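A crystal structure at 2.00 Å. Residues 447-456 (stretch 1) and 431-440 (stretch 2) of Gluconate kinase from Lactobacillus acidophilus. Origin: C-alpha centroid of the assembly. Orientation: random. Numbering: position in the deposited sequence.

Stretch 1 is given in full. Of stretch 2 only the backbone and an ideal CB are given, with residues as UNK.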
# COMPACT_ATOMS: atom_id res chain seq x y z
N ASP A 447 -40.23 12.11 -28.18
CA ASP A 447 -39.42 12.64 -27.09
C ASP A 447 -38.36 11.65 -26.61
O ASP A 447 -38.53 10.43 -26.67
CB ASP A 447 -40.27 13.04 -25.88
CG ASP A 447 -41.38 14.01 -26.24
OD1 ASP A 447 -41.32 14.63 -27.32
OD2 ASP A 447 -42.33 14.14 -25.44
N LEU A 448 -37.28 12.19 -26.09
CA LEU A 448 -36.18 11.37 -25.60
C LEU A 448 -36.61 10.39 -24.52
O LEU A 448 -36.15 9.25 -24.51
CB LEU A 448 -35.08 12.28 -25.06
CG LEU A 448 -33.75 11.60 -24.79
CD1 LEU A 448 -33.14 11.16 -26.11
CD2 LEU A 448 -32.83 12.58 -24.06
N SER A 449 -37.50 10.83 -23.63
CA SER A 449 -37.96 10.02 -22.51
C SER A 449 -38.57 8.71 -22.97
O SER A 449 -38.67 7.74 -22.20
CB SER A 449 -38.97 10.79 -21.65
OG SER A 449 -40.10 11.20 -22.41
N GLU A 450 -38.99 8.66 -24.22
CA GLU A 450 -39.62 7.45 -24.72
C GLU A 450 -38.64 6.28 -24.81
O GLU A 450 -39.05 5.14 -24.94
CB GLU A 450 -40.32 7.71 -26.06
CG GLU A 450 -41.46 8.73 -25.97
CD GLU A 450 -41.93 9.22 -27.33
OE1 GLU A 450 -41.75 8.48 -28.32
OE2 GLU A 450 -42.49 10.33 -27.42
N ILE A 451 -37.34 6.56 -24.73
CA ILE A 451 -36.33 5.51 -24.78
C ILE A 451 -36.51 4.53 -23.61
O ILE A 451 -36.07 3.39 -23.67
CB ILE A 451 -34.89 6.07 -24.76
CG1 ILE A 451 -33.91 5.03 -25.29
CG2 ILE A 451 -34.50 6.53 -23.35
CD1 ILE A 451 -32.54 5.59 -25.60
N GLY A 452 -37.17 5.00 -22.56
CA GLY A 452 -37.48 4.17 -21.41
C GLY A 452 -38.19 2.88 -21.76
O GLY A 452 -38.09 1.89 -21.04
N GLN A 453 -38.94 2.86 -22.86
CA GLN A 453 -39.66 1.64 -23.17
C GLN A 453 -38.72 0.57 -23.69
O GLN A 453 -39.05 -0.62 -23.66
CB GLN A 453 -40.82 1.88 -24.12
CG GLN A 453 -40.47 2.44 -25.44
CD GLN A 453 -41.71 2.72 -26.27
OE1 GLN A 453 -42.39 1.79 -26.74
NE2 GLN A 453 -42.02 4.01 -26.45
N PHE A 454 -37.54 0.99 -24.14
CA PHE A 454 -36.57 0.07 -24.69
C PHE A 454 -35.48 -0.25 -23.68
O PHE A 454 -35.03 -1.39 -23.58
CB PHE A 454 -35.98 0.66 -25.98
CG PHE A 454 -37.04 0.97 -27.00
CD1 PHE A 454 -37.66 -0.05 -27.69
CD2 PHE A 454 -37.46 2.27 -27.20
CE1 PHE A 454 -38.66 0.22 -28.59
CE2 PHE A 454 -38.45 2.56 -28.11
CZ PHE A 454 -39.06 1.53 -28.81
N ALA A 455 -35.08 0.77 -22.94
CA ALA A 455 -34.01 0.66 -21.96
C ALA A 455 -34.67 0.38 -20.64
O ALA A 455 -34.90 1.29 -19.85
CB ALA A 455 -33.21 1.97 -21.90
N GLN A 456 -35.00 -0.89 -20.39
CA GLN A 456 -35.75 -1.23 -19.19
C GLN A 456 -34.87 -1.69 -18.02
O GLN A 456 -33.83 -2.33 -18.21
CB GLN A 456 -36.83 -2.26 -19.52
CG GLN A 456 -37.91 -1.70 -20.43
CD GLN A 456 -39.18 -2.49 -20.36
OE1 GLN A 456 -39.66 -2.83 -19.27
NE2 GLN A 456 -39.76 -2.79 -21.53
N UNK A 431 -25.72 0.64 -28.80
CA UNK A 431 -26.49 0.32 -29.99
C UNK A 431 -27.99 0.49 -29.77
O UNK A 431 -28.71 0.86 -30.70
CB UNK A 431 -26.19 -1.11 -30.44
N UNK A 432 -28.47 0.22 -28.56
CA UNK A 432 -29.88 0.42 -28.23
C UNK A 432 -30.26 1.88 -28.46
O UNK A 432 -31.27 2.17 -29.09
CB UNK A 432 -30.16 0.01 -26.78
N UNK A 433 -29.47 2.79 -27.92
CA UNK A 433 -29.77 4.21 -28.05
C UNK A 433 -29.54 4.70 -29.49
O UNK A 433 -30.23 5.59 -29.95
CB UNK A 433 -28.91 5.02 -27.07
N UNK A 434 -28.59 4.09 -30.20
CA UNK A 434 -28.42 4.38 -31.62
C UNK A 434 -29.67 3.98 -32.37
O UNK A 434 -30.15 4.73 -33.21
CB UNK A 434 -27.20 3.66 -32.19
N UNK A 435 -30.21 2.80 -32.01
CA UNK A 435 -31.44 2.32 -32.61
C UNK A 435 -32.56 3.30 -32.31
O UNK A 435 -33.38 3.61 -33.19
CB UNK A 435 -31.79 0.92 -32.10
N UNK A 436 -32.57 3.83 -31.09
CA UNK A 436 -33.60 4.80 -30.70
C UNK A 436 -33.52 6.13 -31.50
O UNK A 436 -34.55 6.70 -31.89
CB UNK A 436 -33.47 5.09 -29.20
N UNK A 437 -32.31 6.62 -31.75
CA UNK A 437 -32.17 7.81 -32.59
C UNK A 437 -32.79 7.55 -33.97
O UNK A 437 -33.45 8.42 -34.55
CB UNK A 437 -30.70 8.20 -32.73
N UNK A 438 -32.58 6.35 -34.48
CA UNK A 438 -33.18 5.97 -35.76
C UNK A 438 -34.71 6.04 -35.66
O UNK A 438 -35.37 6.59 -36.55
CB UNK A 438 -32.73 4.57 -36.17
N UNK A 439 -35.26 5.49 -34.58
CA UNK A 439 -36.71 5.53 -34.38
C UNK A 439 -37.21 6.97 -34.35
O UNK A 439 -38.26 7.29 -34.90
CB UNK A 439 -37.09 4.81 -33.09
N UNK A 440 -36.45 7.86 -33.71
CA UNK A 440 -36.81 9.27 -33.77
C UNK A 440 -36.78 9.82 -35.20
O UNK A 440 -37.72 10.47 -35.65
CB UNK A 440 -35.87 10.08 -32.88

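Stretch 2 is helical throughout, with backbone hydrogen bonds running from residue i+4 back to residue i, and it packs against the 3-10 segment 448-453 and the residues that flank it. No hydrogen bond crosses between the two stretches.

Position 431 has helical angles and lies out of reach of stretch 1, which therefore sets no preference. It is Thr 431, whose OG1 is hydrogen-bonded elsewhere in the structure.

At position 432 the CA-to-CB bond points toward stretch 1, yet nothing there lies within 5.5 Å of the ideal CB. The space ahead is lined by Ile 451, Phe 454 and Ala 455, so a leucine, methionine or isoleucine could fill it. The residue is Leu 432, with chi1 in t. Its CD2 lies 4.0 Å from CG1 of Ile 451 and 4.2 Å from CB of Ala 455, while its CD1 approaches O of Phe 454 at 3.6 Å.

Position 433 points sideways, and its ideal CB is already 4.0 Å from CD1 of Ile 451. A small apolar residue suits this spot. Ala 433 places its CB 3.9 Å from that same CD1. Position 434 points away and is unconstrained by stretch 1; it is Ala 434.

Position 435 also points sideways, but the ring of Phe 454 can be reached by a long, flexible side chain. Methionine or the aliphatic part of a lysine or glutamine would be plausible. The deposited residue is selenomethionine, Met 435, whose end comes nearer than its CA-to-CB direction suggests: CE lies 4.0 Å from CD1 of Phe 454, and SE is 4.9 Å from the centroid of that ring.

Position 436 points toward the middle of stretch 1, where the backbones come close: its CA is 6.6 Å from CA of Ile 451. The ideal CB is 3.8 Å from CD1 of Ile 451, and beyond it a slot runs alongside residues 447-451. A flat aromatic or a long aliphatic chain would fit. Phe 436, with chi1 in t, lays one ring face against Ile 451, whose CB sits 3.8 Å from the ring centroid, almost on the normal, in a CH-pi contact. At the ring edge, its CZ meets O of Asp 447 at 3.5 Å.

Positions 437 and 438 offer stretch 1 little: the first points away, the second is out of reach. They are Leu 437 and Ala 438.

Position 439 points toward stretch 1, with the far end of the Phe 454 ring within range of a long side chain. Methionine, lysine, arginine or glutamine could extend to it. Arg 439 sets its NE 3.3 Å from CZ of Phe 454, which lies over one face of the guanidinium.

Position 440 points sideways near the start of stretch 1, where a long polar or aliphatic chain could reach the backbone. Gln 440 brings NE2 to 3.9 Å from N of Leu 448, a contact without a hydrogen bond.

Stretch 2, residues 431-440: TLAAMFLARQ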
# COMPACT_ATOMS: atom_id res chain seq x y z
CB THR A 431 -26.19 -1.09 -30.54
OG1 THR A 431 -26.39 -2.05 -29.51
CG2 THR A 431 -24.77 -1.19 -31.05
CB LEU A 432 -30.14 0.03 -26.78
CG LEU A 432 -31.58 0.14 -26.26
CD1 LEU A 432 -31.80 -0.77 -25.05
CD2 LEU A 432 -31.93 1.57 -25.90
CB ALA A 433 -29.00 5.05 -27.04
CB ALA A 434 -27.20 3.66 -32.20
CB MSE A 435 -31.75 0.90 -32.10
CG MSE A 435 -33.10 0.31 -32.50
SE MSE A 435 -34.59 0.87 -31.34
CE MSE A 435 -34.24 -0.25 -29.74
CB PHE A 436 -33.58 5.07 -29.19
CG PHE A 436 -34.63 6.05 -28.74
CD1 PHE A 436 -35.93 5.63 -28.52
CD2 PHE A 436 -34.32 7.38 -28.55
CE1 PHE A 436 -36.90 6.52 -28.12
CE2 PHE A 436 -35.29 8.28 -28.15
CZ PHE A 436 -36.58 7.84 -27.94
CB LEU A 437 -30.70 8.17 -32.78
CG LEU A 437 -29.85 8.54 -31.55
CD1 LEU A 437 -28.43 8.83 -32.01
CD2 LEU A 437 -30.41 9.75 -30.82
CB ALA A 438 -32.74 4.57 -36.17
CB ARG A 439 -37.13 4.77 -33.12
CG ARG A 439 -36.88 3.26 -33.23
CD ARG A 439 -37.48 2.48 -32.05
NE ARG A 439 -38.93 2.68 -31.90
CZ ARG A 439 -39.86 1.96 -32.53
NH1 ARG A 439 -39.51 0.98 -33.36
NH2 ARG A 439 -41.15 2.21 -32.31
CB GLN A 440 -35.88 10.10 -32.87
CG GLN A 440 -36.15 9.95 -31.37
CD GLN A 440 -35.27 10.86 -30.55
OE1 GLN A 440 -34.05 10.85 -30.70
NE2 GLN A 440 -35.88 11.67 -29.70
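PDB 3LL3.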